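Local atomic coordinates of ADP/ATP-dependent NAD(P)H-hydrate dehydratase (Bacillus subtilis, PDB entry 3RPZ), a protein that catalyses the ADP- or ATP-dependent dehydration of NAD(P)H hydrate, an altered form of the reduced nicotinamide cofactors, back to NAD(P)H. Residues A[104-110]-A[133-137]; A[147-153]-A[184-189]; A[45-49]-A[218-222]. All coordinates share one frame; numbering follows the deposited sequence.

Overall arrangement
All three contacts border the bound hydrated cofactor, each at a different part of it. Interaction 1 holds the loop that binds the nicotinamide ribose, interaction 2 meets the adenine and the diphosphate, and interaction 3 receives the hydrated ring. The centre of interaction 1 is about 12 Å from the centres of both others, while interactions 2 and 3 are about 15 Å apart. They also touch directly: Leu135 CD1 packs 3.7 Å from Pro151 CA, and Pro106 CB lies 3.6 Å from Asp219 OD1. Lys189 of interaction 2 and Gly218 of interaction 3 both bind the phosphate of AMP, so interactions 2 and 3 both reach AMP as well as the hydrated cofactor.

Interaction 1. Residues A[104-110]-A[133-137]. With NPW (beta-6-hydroxy-1,4,5,6-tetrahydronicotinamide adenine dinucleotide phosphate), chain D.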
loop_
_atom_site.group_PDB
_atom_site.type_symbol
_atom_site.label_atom_id
_atom_site.label_comp_id
_atom_site.label_asym_id
_atom_site.label_seq_id
_atom_site.Cartn_x
_atom_site.Cartn_y
_atom_site.Cartn_z
ATOM N N ILE A 104 -9.081 -6.418 23.414
ATOM C CA ILE A 104 -7.711 -6.301 23.911
ATOM C C ILE A 104 -6.956 -7.604 23.667
ATOM O O ILE A 104 -7.517 -8.681 23.825
ATOM C CB ILE A 104 -7.651 -5.905 25.419
ATOM C CG1 ILE A 104 -6.213 -5.748 25.912
ATOM C CG2 ILE A 104 -8.389 -6.798 26.257
ATOM C CD1 ILE A 104 -5.959 -4.860 27.194
ATOM N N GLY A 105 -5.704 -7.514 23.215
ATOM C CA GLY A 105 -4.786 -8.637 23.261
ATOM C C GLY A 105 -3.934 -8.952 22.055
ATOM O O GLY A 105 -2.834 -9.447 22.241
ATOM N N PRO A 106 -4.487 -8.821 20.820
ATOM C CA PRO A 106 -3.664 -9.227 19.669
ATOM C C PRO A 106 -2.329 -8.529 19.616
ATOM O O PRO A 106 -2.285 -7.316 19.702
ATOM C CB PRO A 106 -4.567 -8.965 18.478
ATOM C CG PRO A 106 -5.972 -9.026 19.021
ATOM C CD PRO A 106 -5.842 -8.429 20.410
ATOM N N GLY A 107 -1.243 -9.279 19.517
ATOM C CA GLY A 107 0.102 -8.689 19.505
ATOM C C GLY A 107 0.561 -8.000 20.746
ATOM O O GLY A 107 1.514 -7.240 20.726
ATOM N N LEU A 108 -0.111 -8.263 21.868
ATOM C CA LEU A 108 0.317 -7.726 23.158
ATOM C C LEU A 108 1.085 -8.799 23.903
ATOM O O LEU A 108 0.688 -9.954 23.892
ATOM C CB LEU A 108 -0.891 -7.262 24.036
ATOM C CG LEU A 108 -1.747 -6.164 23.415
ATOM C CD1 LEU A 108 -2.709 -5.662 24.519
ATOM C CD2 LEU A 108 -0.899 -5.015 22.900
ATOM N N PRO A 109 2.160 -8.423 24.592
ATOM C CA PRO A 109 2.875 -9.395 25.419
ATOM C C PRO A 109 1.972 -9.891 26.539
ATOM O O PRO A 109 1.072 -9.172 27.023
ATOM C CB PRO A 109 3.983 -8.573 26.039
ATOM C CG PRO A 109 3.518 -7.253 26.055
ATOM C CD PRO A 109 2.684 -7.069 24.772
ATOM N N GLN A 110 2.162 -11.133 26.952
ATOM C CA GLN A 110 1.305 -11.772 27.936
ATOM C C GLN A 110 1.842 -11.439 29.306
ATOM O O GLN A 110 2.480 -12.253 29.987
ATOM C CB GLN A 110 1.188 -13.306 27.698
ATOM C CG GLN A 110 -0.103 -13.892 28.310
ATOM C CD GLN A 110 -0.017 -14.173 29.787
ATOM O OE1 GLN A 110 -0.608 -13.455 30.657
ATOM N NE2 GLN A 110 0.733 -15.194 30.109
ATOM N N GLY A 133 -2.456 -12.082 23.953
ATOM C CA GLY A 133 -1.718 -11.710 25.149
ATOM C C GLY A 133 -2.559 -11.313 26.333
ATOM O O GLY A 133 -2.032 -11.238 27.430
ATOM N N ALA A 134 -3.857 -11.051 26.123
ATOM C CA ALA A 134 -4.800 -10.783 27.213
ATOM C C ALA A 134 -5.429 -12.026 27.793
ATOM O O ALA A 134 -6.203 -11.913 28.771
ATOM C CB ALA A 134 -5.899 -9.820 26.779
ATOM N N LEU A 135 -5.168 -13.211 27.230
ATOM C CA LEU A 135 -5.668 -14.452 27.789
ATOM C C LEU A 135 -4.705 -15.024 28.837
ATOM O O LEU A 135 -3.525 -15.226 28.570
ATOM C CB LEU A 135 -5.932 -15.449 26.679
ATOM C CG LEU A 135 -7.094 -15.085 25.757
ATOM C CD1 LEU A 135 -7.188 -16.062 24.545
ATOM C CD2 LEU A 135 -8.479 -15.011 26.462
ATOM N N ALA A 136 -5.230 -15.277 30.028
ATOM C CA ALA A 136 -4.483 -15.807 31.158
ATOM C C ALA A 136 -5.421 -16.651 31.996
ATOM O O ALA A 136 -6.625 -16.610 31.841
ATOM C CB ALA A 136 -3.923 -14.625 32.011
ATOM N N LYS A 137 -4.837 -17.384 32.938
ATOM C CA LYS A 137 -5.619 -18.123 33.945
ATOM C C LYS A 137 -6.102 -17.119 34.954
ATOM O O LYS A 137 -5.297 -16.529 35.674
ATOM C CB LYS A 137 -4.765 -19.227 34.580
ATOM C CG LYS A 137 -5.526 -20.072 35.608
ATOM C CD LYS A 137 -4.681 -21.247 36.142
ATOM C CE LYS A 137 -4.351 -22.251 35.020
ATOM N NZ LYS A 137 -3.723 -23.582 35.436
HETATM P P NPW D . 1.984 -26.750 18.532
HETATM O O1 NPW D . 3.266 -26.260 19.165
HETATM O O2 NPW D . 1.754 -26.409 17.095
HETATM O O3 NPW D . 1.677 -28.234 18.801
HETATM P PA NPW D . 1.270 -19.121 20.970
HETATM P PB NPW D . 0.524 -17.364 18.775
HETATM C C1A NPW D . -0.719 -24.401 20.097
HETATM C C1B NPW D . 0.598 -12.699 18.137
HETATM N N1C NPW D . 0.602 -12.775 16.696
HETATM N N1D NPW D . -4.297 -27.321 17.917
HETATM C C2A NPW D . 0.629 -24.656 19.423
HETATM O O2A NPW D . 0.792 -26.058 19.377
HETATM C C2B NPW D . -0.725 -13.101 18.799
HETATM O O2B NPW D . -1.714 -12.111 18.676
HETATM C C2C NPW D . 0.986 -11.805 15.909
HETATM C C2D NPW D . -3.285 -27.652 18.732
HETATM C C3A NPW D . 1.601 -23.958 20.359
HETATM O O3A NPW D . 1.919 -24.749 21.524
HETATM C C3B NPW D . -0.205 -13.287 20.239
HETATM O O3B NPW D . -0.155 -11.990 20.849
HETATM C C3C NPW D . 1.191 -11.703 14.627
HETATM N N3D NPW D . -2.360 -26.848 19.283
HETATM C C4B NPW D . 1.213 -13.830 20.010
HETATM O O4B NPW D . 1.571 -13.608 18.616
HETATM C C4C NPW D . 0.998 -12.988 13.831
HETATM C C4D NPW D . -2.575 -25.571 18.944
HETATM O O4D NPW D . -0.578 -23.096 20.667
HETATM C C4E NPW D . 0.782 -22.756 20.788
HETATM C C5A NPW D . -3.592 -25.110 18.063
HETATM C C5B NPW D . 1.339 -15.329 20.297
HETATM O O5B NPW D . 0.274 -16.050 19.674
HETATM C C5C NPW D . 1.142 -14.181 14.759
HETATM C C5E NPW D . 1.020 -21.535 19.898
HETATM O O5E NPW D . 0.439 -20.401 20.531
HETATM C C6C NPW D . 0.224 -14.047 16.006
HETATM O O6C NPW D . -1.164 -14.025 15.684
HETATM C C6D NPW D . -4.523 -26.051 17.512
HETATM N N6D NPW D . -5.528 -25.777 16.697
HETATM N N7A NPW D . -3.540 -23.749 17.833
HETATM C C7C NPW D . 1.492 -10.472 13.955
HETATM N N7C NPW D . 1.635 -10.485 12.638
HETATM O O7C NPW D . 1.665 -9.417 14.617
HETATM C C8A NPW D . -2.445 -23.347 18.586
HETATM N N9A NPW D . -1.902 -24.484 19.246
HETATM O OA1 NPW D . 2.616 -19.464 21.456
HETATM O OA2 NPW D . 0.292 -18.510 21.843
HETATM O OA3 NPW D . 1.516 -18.294 19.613
HETATM O OB1 NPW D . -0.805 -17.944 18.579
HETATM O OB2 NPW D . 1.339 -17.024 17.566
#
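The carbonyl group of Gly105 receives N-H groups on opposite faces of its plane: Gly133 N approaches from one side, 3.2 Å from Gly105 O and 43° out of the plane, and Leu108 N from the other. A second flat group, the amide of Gln110, sets OE1 against the methyl of Ala136. CG, anti to the backbone N (chi1 -156°), lies 3.4 Å from Gly133 O, and a bend at chi2 turns the amide toward Ala136. The bond from Leu108 N closes a type II beta turn, Gly105 to Leu108, in the loop after strand 101-104 of a ribokinase-like alpha/beta fold. Proline suits the second corner of such a turn, and glycine the third, where phi is positive. Gly107 N points at the nicotinamide ribose, 3.0 Å from NPW O2B, with a weak second bond to O3B. A CB on Gly105 would crowd Ala134 CB and, at phi 135°, the preceding carbonyl O. Gly133 must be small as well, since a CB there would strike Leu108 O; instead its CA sits 3.2 Å from Leu108 O in a C-H...O contact. Beside it, Ala134 CB packs 3.6 Å from Ile104 O and touches Ile104 CG2 and Gly105 CA.

Interaction 2. Residues A[147-153]-A[184-189]; sequences VILTPHP and TVIVLK. With NPW (beta-6-hydroxy-1,4,5,6-tetrahydronicotinamide adenine dinucleotide phosphate), chain D.
Val147 to Leu149 and Val185 to Leu188 run side by side as parallel strands of the central sheet, joined through helices in a beta-alpha-beta unit. This half is tightly packed. Val185 N donates to Val147 O, Leu149 N to Val185 O, and Val187 N to Leu149 O, the last 2.9 Å long and nearly straight at 176°. Ile148 CG1 lies alongside Val185 CB on one face of the sheet, 3.9 Å off; branched aliphatic residues suit such buried strands. Pro151 has no N-H to offer Val187 O, but its carbonyl still accepts from Lys189 N, and its CG reaches Ile186 CG2.

Toward His152 and Lys189 the contact becomes more polar, bordered by ligands and water. His152, at the N-cap of helix 153-160, has CG between the backbone N and the carbonyl carbon (chi1 62°), which brings the ring to the cofactor: one face meets NPW C8A, offset toward the rim, while NE2 donates to NPW OB1 over 2.9 Å. With an alanine here, OB1 would probably lose this donor and NPW C8A the ring face it lies over. Pro153 CG approaches the same adenine, 3.6 Å from NPW C6D. Lys189 NZ bonds to an AMP phosphate oxygen and to Thr150 O, and donates to a water, 2.8 Å away, that is also hydrogen-bonded to Thr150 OG1.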
loop_
_atom_site.group_PDB
_atom_site.type_symbol
_atom_site.label_atom_id
_atom_site.label_comp_id
_atom_site.label_asym_id
_atom_site.label_seq_id
_atom_site.Cartn_x
_atom_site.Cartn_y
_atom_site.Cartn_z
ATOM N N VAL A 147 -18.261 -10.944 28.276
ATOM C CA VAL A 147 -16.835 -11.083 28.114
ATOM C C VAL A 147 -16.647 -12.233 27.145
ATOM O O VAL A 147 -17.187 -13.330 27.384
ATOM C CB VAL A 147 -16.134 -11.328 29.425
ATOM C CG1 VAL A 147 -14.656 -11.636 29.236
ATOM C CG2 VAL A 147 -16.366 -10.127 30.396
ATOM N N ILE A 148 -15.905 -12.015 26.073
ATOM C CA ILE A 148 -15.733 -12.991 25.005
ATOM C C ILE A 148 -14.269 -13.332 24.885
ATOM O O ILE A 148 -13.438 -12.471 24.550
ATOM C CB ILE A 148 -16.278 -12.421 23.665
ATOM C CG1 ILE A 148 -17.778 -12.076 23.764
ATOM C CG2 ILE A 148 -15.960 -13.360 22.451
ATOM C CD1 ILE A 148 -18.144 -10.854 22.889
ATOM N N LEU A 149 -13.904 -14.583 25.230
ATOM C CA LEU A 149 -12.549 -15.067 25.139
ATOM C C LEU A 149 -12.376 -15.813 23.852
ATOM O O LEU A 149 -13.221 -16.637 23.504
ATOM C CB LEU A 149 -12.269 -16.009 26.328
ATOM C CG LEU A 149 -12.659 -15.482 27.725
ATOM C CD1 LEU A 149 -12.220 -16.513 28.769
ATOM C CD2 LEU A 149 -12.016 -14.111 28.012
ATOM N N THR A 150 -11.261 -15.609 23.140
ATOM C CA THR A 150 -11.051 -16.239 21.846
ATOM C C THR A 150 -9.776 -17.095 21.744
ATOM O O THR A 150 -8.947 -16.885 20.884
ATOM C CB THR A 150 -11.124 -15.210 20.708
ATOM O OG1 THR A 150 -10.005 -14.297 20.803
ATOM C CG2 THR A 150 -12.417 -14.405 20.711
ATOM N N PRO A 151 -9.606 -18.066 22.641
ATOM C CA PRO A 151 -8.435 -18.910 22.605
ATOM C C PRO A 151 -8.389 -19.904 21.449
ATOM O O PRO A 151 -9.373 -20.567 21.130
ATOM C CB PRO A 151 -8.522 -19.672 23.916
ATOM C CG PRO A 151 -9.998 -19.834 24.126
ATOM C CD PRO A 151 -10.550 -18.500 23.678
ATOM N N HIS A 152 -7.188 -20.089 20.920
ATOM C CA HIS A 152 -6.886 -21.350 20.265
ATOM C C HIS A 152 -6.566 -22.390 21.329
ATOM O O HIS A 152 -6.486 -22.084 22.529
ATOM C CB HIS A 152 -5.794 -21.192 19.204
ATOM C CG HIS A 152 -4.473 -20.735 19.724
ATOM N ND1 HIS A 152 -3.812 -21.319 20.799
ATOM C CD2 HIS A 152 -3.640 -19.790 19.233
ATOM C CE1 HIS A 152 -2.661 -20.677 20.984
ATOM N NE2 HIS A 152 -2.519 -19.760 20.029
ATOM N N PRO A 153 -6.412 -23.659 20.960
ATOM C CA PRO A 153 -6.221 -24.695 21.995
ATOM C C PRO A 153 -5.010 -24.465 22.935
ATOM O O PRO A 153 -5.081 -24.814 24.084
ATOM C CB PRO A 153 -6.105 -25.982 21.163
ATOM C CG PRO A 153 -7.025 -25.716 20.042
ATOM C CD PRO A 153 -6.797 -24.253 19.677
ATOM N N THR A 184 -18.066 -16.598 30.929
ATOM C CA THR A 184 -17.663 -15.864 29.737
ATOM C C THR A 184 -18.081 -16.639 28.508
ATOM O O THR A 184 -18.298 -17.863 28.542
ATOM C CB THR A 184 -16.143 -15.692 29.667
ATOM O OG1 THR A 184 -15.509 -16.961 29.541
ATOM C CG2 THR A 184 -15.591 -15.023 30.868
ATOM N N VAL A 185 -18.194 -15.946 27.379
ATOM C CA VAL A 185 -18.269 -16.604 26.086
ATOM C C VAL A 185 -16.882 -17.201 25.829
ATOM O O VAL A 185 -15.864 -16.529 26.104
ATOM C CB VAL A 185 -18.661 -15.636 24.958
ATOM C CG1 VAL A 185 -18.795 -16.384 23.603
ATOM C CG2 VAL A 185 -19.973 -14.910 25.325
ATOM N N ILE A 186 -16.804 -18.396 25.239
ATOM C CA ILE A 186 -15.527 -18.947 24.774
ATOM C C ILE A 186 -15.673 -19.342 23.337
ATOM O O ILE A 186 -16.508 -20.203 23.014
ATOM C CB ILE A 186 -15.018 -20.141 25.618
ATOM C CG1 ILE A 186 -14.813 -19.710 27.055
ATOM C CG2 ILE A 186 -13.659 -20.654 25.043
ATOM C CD1 ILE A 186 -14.301 -20.780 27.977
ATOM N N VAL A 187 -14.865 -18.732 22.467
ATOM C CA VAL A 187 -14.713 -19.078 21.074
ATOM C C VAL A 187 -13.446 -19.907 21.021
ATOM O O VAL A 187 -12.352 -19.372 21.032
ATOM C CB VAL A 187 -14.609 -17.853 20.161
ATOM C CG1 VAL A 187 -14.428 -18.281 18.719
ATOM C CG2 VAL A 187 -15.830 -16.952 20.327
ATOM N N LEU A 188 -13.603 -21.231 21.069
ATOM C CA LEU A 188 -12.476 -22.152 21.062
ATOM C C LEU A 188 -12.161 -22.477 19.612
ATOM O O LEU A 188 -12.888 -23.261 18.941
ATOM C CB LEU A 188 -12.766 -23.421 21.857
ATOM C CG LEU A 188 -11.703 -24.505 21.778
ATOM C CD1 LEU A 188 -10.374 -23.985 22.366
ATOM C CD2 LEU A 188 -12.129 -25.791 22.495
ATOM N N LYS A 189 -11.080 -21.912 19.145
ATOM C CA LYS A 189 -10.749 -21.951 17.732
ATOM C C LYS A 189 -10.192 -23.309 17.303
ATOM O O LYS A 189 -9.843 -24.182 18.109
ATOM C CB LYS A 189 -9.794 -20.781 17.457
ATOM C CG LYS A 189 -10.577 -19.478 17.459
ATOM C CD LYS A 189 -10.059 -18.229 18.174
ATOM C CE LYS A 189 -8.844 -17.775 17.480
ATOM N NZ LYS A 189 -7.968 -16.728 18.184
HETATM P P NPW D . 1.984 -26.750 18.532
HETATM O O1 NPW D . 3.266 -26.260 19.165
HETATM O O2 NPW D . 1.754 -26.409 17.095
HETATM O O3 NPW D . 1.677 -28.234 18.801
HETATM P PA NPW D . 1.270 -19.121 20.970
HETATM P PB NPW D . 0.524 -17.364 18.775
HETATM C C1A NPW D . -0.719 -24.401 20.097
HETATM C C1B NPW D . 0.598 -12.699 18.137
HETATM N N1C NPW D . 0.602 -12.775 16.696
HETATM N N1D NPW D . -4.297 -27.321 17.917
HETATM C C2A NPW D . 0.629 -24.656 19.423
HETATM O O2A NPW D . 0.792 -26.058 19.377
HETATM C C2B NPW D . -0.725 -13.101 18.799
HETATM O O2B NPW D . -1.714 -12.111 18.676
HETATM C C2C NPW D . 0.986 -11.805 15.909
HETATM C C2D NPW D . -3.285 -27.652 18.732
HETATM C C3A NPW D . 1.601 -23.958 20.359
HETATM O O3A NPW D . 1.919 -24.749 21.524
HETATM C C3B NPW D . -0.205 -13.287 20.239
HETATM O O3B NPW D . -0.155 -11.990 20.849
HETATM C C3C NPW D . 1.191 -11.703 14.627
HETATM N N3D NPW D . -2.360 -26.848 19.283
HETATM C C4B NPW D . 1.213 -13.830 20.010
HETATM O O4B NPW D . 1.571 -13.608 18.616
HETATM C C4C NPW D . 0.998 -12.988 13.831
HETATM C C4D NPW D . -2.575 -25.571 18.944
HETATM O O4D NPW D . -0.578 -23.096 20.667
HETATM C C4E NPW D . 0.782 -22.756 20.788
HETATM C C5A NPW D . -3.592 -25.110 18.063
HETATM C C5B NPW D . 1.339 -15.329 20.297
HETATM O O5B NPW D . 0.274 -16.050 19.674
HETATM C C5C NPW D . 1.142 -14.181 14.759
HETATM C C5E NPW D . 1.020 -21.535 19.898
HETATM O O5E NPW D . 0.439 -20.401 20.531
HETATM C C6C NPW D . 0.224 -14.047 16.006
HETATM O O6C NPW D . -1.164 -14.025 15.684
HETATM C C6D NPW D . -4.523 -26.051 17.512
HETATM N N6D NPW D . -5.528 -25.777 16.697
HETATM N N7A NPW D . -3.540 -23.749 17.833
HETATM C C7C NPW D . 1.492 -10.472 13.955
HETATM N N7C NPW D . 1.635 -10.485 12.638
HETATM O O7C NPW D . 1.665 -9.417 14.617
HETATM C C8A NPW D . -2.445 -23.347 18.586
HETATM N N9A NPW D . -1.902 -24.484 19.246
HETATM O OA1 NPW D . 2.616 -19.464 21.456
HETATM O OA2 NPW D . 0.292 -18.510 21.843
HETATM O OA3 NPW D . 1.516 -18.294 19.613
HETATM O OB1 NPW D . -0.805 -17.944 18.579
HETATM O OB2 NPW D . 1.339 -17.024 17.566
HETATM O O HOH W 1 -9.464 -14.422 17.746
#

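Interaction 3. Residues A[45-49]-A[218-222]. With NPW (beta-6-hydroxy-1,4,5,6-tetrahydronicotinamide adenine dinucleotide phosphate), chain D.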
loop_
_atom_site.group_PDB
_atom_site.type_symbol
_atom_site.label_atom_id
_atom_site.label_comp_id
_atom_site.label_asym_id
_atom_site.label_seq_id
_atom_site.Cartn_x
_atom_site.Cartn_y
_atom_site.Cartn_z
ATOM N N ALA A 45 -0.357 -7.346 14.098
ATOM C CA ALA A 45 -1.627 -7.781 14.674
ATOM C C ALA A 45 -2.601 -6.636 14.869
ATOM O O ALA A 45 -3.833 -6.855 14.782
ATOM C CB ALA A 45 -1.397 -8.512 16.008
ATOM N N ALA A 46 -2.083 -5.428 15.161
ATOM C CA ALA A 46 -2.975 -4.296 15.289
ATOM C C ALA A 46 -3.610 -3.876 13.996
ATOM O O ALA A 46 -4.783 -3.497 13.948
ATOM C CB ALA A 46 -2.274 -3.106 15.977
ATOM N N LEU A 47 -2.835 -3.888 12.913
ATOM C CA LEU A 47 -3.366 -3.596 11.580
ATOM C C LEU A 47 -4.382 -4.669 11.174
ATOM O O LEU A 47 -5.424 -4.363 10.650
ATOM C CB LEU A 47 -2.240 -3.475 10.539
ATOM C CG LEU A 47 -2.654 -3.212 9.113
ATOM C CD1 LEU A 47 -3.643 -2.022 8.944
ATOM C CD2 LEU A 47 -1.402 -2.983 8.261
ATOM N N LEU A 48 -4.059 -5.939 11.428
ATOM C CA LEU A 48 -4.949 -7.009 11.075
ATOM C C LEU A 48 -6.293 -6.919 11.785
ATOM O O LEU A 48 -7.355 -7.000 11.189
ATOM C CB LEU A 48 -4.280 -8.353 11.333
ATOM C CG LEU A 48 -3.083 -8.678 10.451
ATOM C CD1 LEU A 48 -2.454 -9.967 10.989
ATOM C CD2 LEU A 48 -3.474 -8.825 8.998
ATOM N N ALA A 49 -6.234 -6.702 13.114
ATOM C CA ALA A 49 -7.460 -6.599 13.873
ATOM C C ALA A 49 -8.191 -5.300 13.537
ATOM O O ALA A 49 -9.418 -5.259 13.503
ATOM C CB ALA A 49 -7.146 -6.695 15.388
ATOM N N GLY A 218 -6.212 -15.243 13.404
ATOM C CA GLY A 218 -6.964 -15.036 14.605
ATOM C C GLY A 218 -6.996 -13.586 15.053
ATOM O O GLY A 218 -7.944 -13.137 15.679
ATOM N N ASP A 219 -5.960 -12.839 14.678
ATOM C CA ASP A 219 -5.924 -11.408 14.953
ATOM C C ASP A 219 -7.019 -10.708 14.148
ATOM O O ASP A 219 -7.761 -9.844 14.661
ATOM C CB ASP A 219 -4.515 -10.855 14.688
ATOM C CG ASP A 219 -3.454 -11.582 15.434
ATOM O OD1 ASP A 219 -3.635 -11.876 16.655
ATOM O OD2 ASP A 219 -2.396 -11.886 14.829
ATOM N N THR A 220 -7.133 -11.032 12.840
ATOM C CA THR A 220 -8.215 -10.549 12.032
ATOM C C THR A 220 -9.602 -10.887 12.662
ATOM O O THR A 220 -10.525 -10.074 12.687
ATOM C CB THR A 220 -8.096 -11.140 10.639
ATOM O OG1 THR A 220 -6.875 -10.707 10.022
ATOM C CG2 THR A 220 -9.267 -10.733 9.753
ATOM N N LEU A 221 -9.773 -12.150 13.087
ATOM C CA LEU A 221 -11.030 -12.573 13.683
ATOM C C LEU A 221 -11.404 -11.699 14.872
ATOM O O LEU A 221 -12.566 -11.288 14.992
ATOM C CB LEU A 221 -11.009 -14.061 14.072
ATOM C CG LEU A 221 -12.248 -14.510 14.809
ATOM C CD1 LEU A 221 -13.483 -14.466 13.929
ATOM C CD2 LEU A 221 -12.032 -15.942 15.354
ATOM N N THR A 222 -10.459 -11.409 15.771
ATOM C CA THR A 222 -10.771 -10.571 16.929
ATOM C C THR A 222 -11.369 -9.251 16.492
ATOM O O THR A 222 -12.346 -8.755 17.025
ATOM C CB THR A 222 -9.504 -10.364 17.734
ATOM O OG1 THR A 222 -9.147 -11.633 18.284
ATOM C CG2 THR A 222 -9.691 -9.345 18.863
HETATM P P NPW D . 1.984 -26.750 18.532
HETATM O O1 NPW D . 3.266 -26.260 19.165
HETATM O O2 NPW D . 1.754 -26.409 17.095
HETATM O O3 NPW D . 1.677 -28.234 18.801
HETATM P PA NPW D . 1.270 -19.121 20.970
HETATM P PB NPW D . 0.524 -17.364 18.775
HETATM C C1A NPW D . -0.719 -24.401 20.097
HETATM C C1B NPW D . 0.598 -12.699 18.137
HETATM N N1C NPW D . 0.602 -12.775 16.696
HETATM N N1D NPW D . -4.297 -27.321 17.917
HETATM C C2A NPW D . 0.629 -24.656 19.423
HETATM O O2A NPW D . 0.792 -26.058 19.377
HETATM C C2B NPW D . -0.725 -13.101 18.799
HETATM O O2B NPW D . -1.714 -12.111 18.676
HETATM C C2C NPW D . 0.986 -11.805 15.909
HETATM C C2D NPW D . -3.285 -27.652 18.732
HETATM C C3A NPW D . 1.601 -23.958 20.359
HETATM O O3A NPW D . 1.919 -24.749 21.524
HETATM C C3B NPW D . -0.205 -13.287 20.239
HETATM O O3B NPW D . -0.155 -11.990 20.849
HETATM C C3C NPW D . 1.191 -11.703 14.627
HETATM N N3D NPW D . -2.360 -26.848 19.283
HETATM C C4B NPW D . 1.213 -13.830 20.010
HETATM O O4B NPW D . 1.571 -13.608 18.616
HETATM C C4C NPW D . 0.998 -12.988 13.831
HETATM C C4D NPW D . -2.575 -25.571 18.944
HETATM O O4D NPW D . -0.578 -23.096 20.667
HETATM C C4E NPW D . 0.782 -22.756 20.788
HETATM C C5A NPW D . -3.592 -25.110 18.063
HETATM C C5B NPW D . 1.339 -15.329 20.297
HETATM O O5B NPW D . 0.274 -16.050 19.674
HETATM C C5C NPW D . 1.142 -14.181 14.759
HETATM C C5E NPW D . 1.020 -21.535 19.898
HETATM O O5E NPW D . 0.439 -20.401 20.531
HETATM C C6C NPW D . 0.224 -14.047 16.006
HETATM O O6C NPW D . -1.164 -14.025 15.684
HETATM C C6D NPW D . -4.523 -26.051 17.512
HETATM N N6D NPW D . -5.528 -25.777 16.697
HETATM N N7A NPW D . -3.540 -23.749 17.833
HETATM C C7C NPW D . 1.492 -10.472 13.955
HETATM N N7C NPW D . 1.635 -10.485 12.638
HETATM O O7C NPW D . 1.665 -9.417 14.617
HETATM C C8A NPW D . -2.445 -23.347 18.586
HETATM N N9A NPW D . -1.902 -24.484 19.246
HETATM O OA1 NPW D . 2.616 -19.464 21.456
HETATM O OA2 NPW D . 0.292 -18.510 21.843
HETATM O OA3 NPW D . 1.516 -18.294 19.613
HETATM O OB1 NPW D . -0.805 -17.944 18.579
HETATM O OB2 NPW D . 1.339 -17.024 17.566
HETATM O O HOH W 2 -7.265 -8.238 8.649
#
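Asp219 overlaps the side of helix 44-54, its CB 4.2 Å from Leu48 CB and its OD2 3.7 Å from the methyl of Ala45. With CG beside the backbone N (chi1 -54°), the carboxylate is carried past Ala45 to the cofactor and uses both oxygens there: NPW O2B donates to OD1 over 2.8 Å, and NPW O6C, the hydroxyl added by hydration, donates to OD2 over 2.6 Å. Ala45 N binds the carboxamide oxygen O7C of the same ligand, so the two helices grip different groups of the altered nicotinamide, its carboxamide and its added hydroxyl. Gly218 and Asp219 belong to a Gly-Thr-Gly-Asp sequence matching the GxGD signature of the ribokinase family; Gly218 N, in the first turn of its helix, binds a phosphate oxygen of AMP.

Alanine suits position 49 because a small methyl lets the backbones approach: Ala49 CB rests 3.3 Å from Asp219 O, and the segment axes come within 7.6 Å, crossing at -48°. Thr220 OG1 lies 3.7 Å from Leu48 CB, and a water 2.8 Å from Leu48 O also reaches this hydroxyl, linking the helices where no direct hydrogen bond does.

Helix 264-277 packs on both Leu48 and Thr220, Glu79 of the second subunit also meets Leu48, and Thr222 OG1 bonds to Asp131, just past strand 128-130.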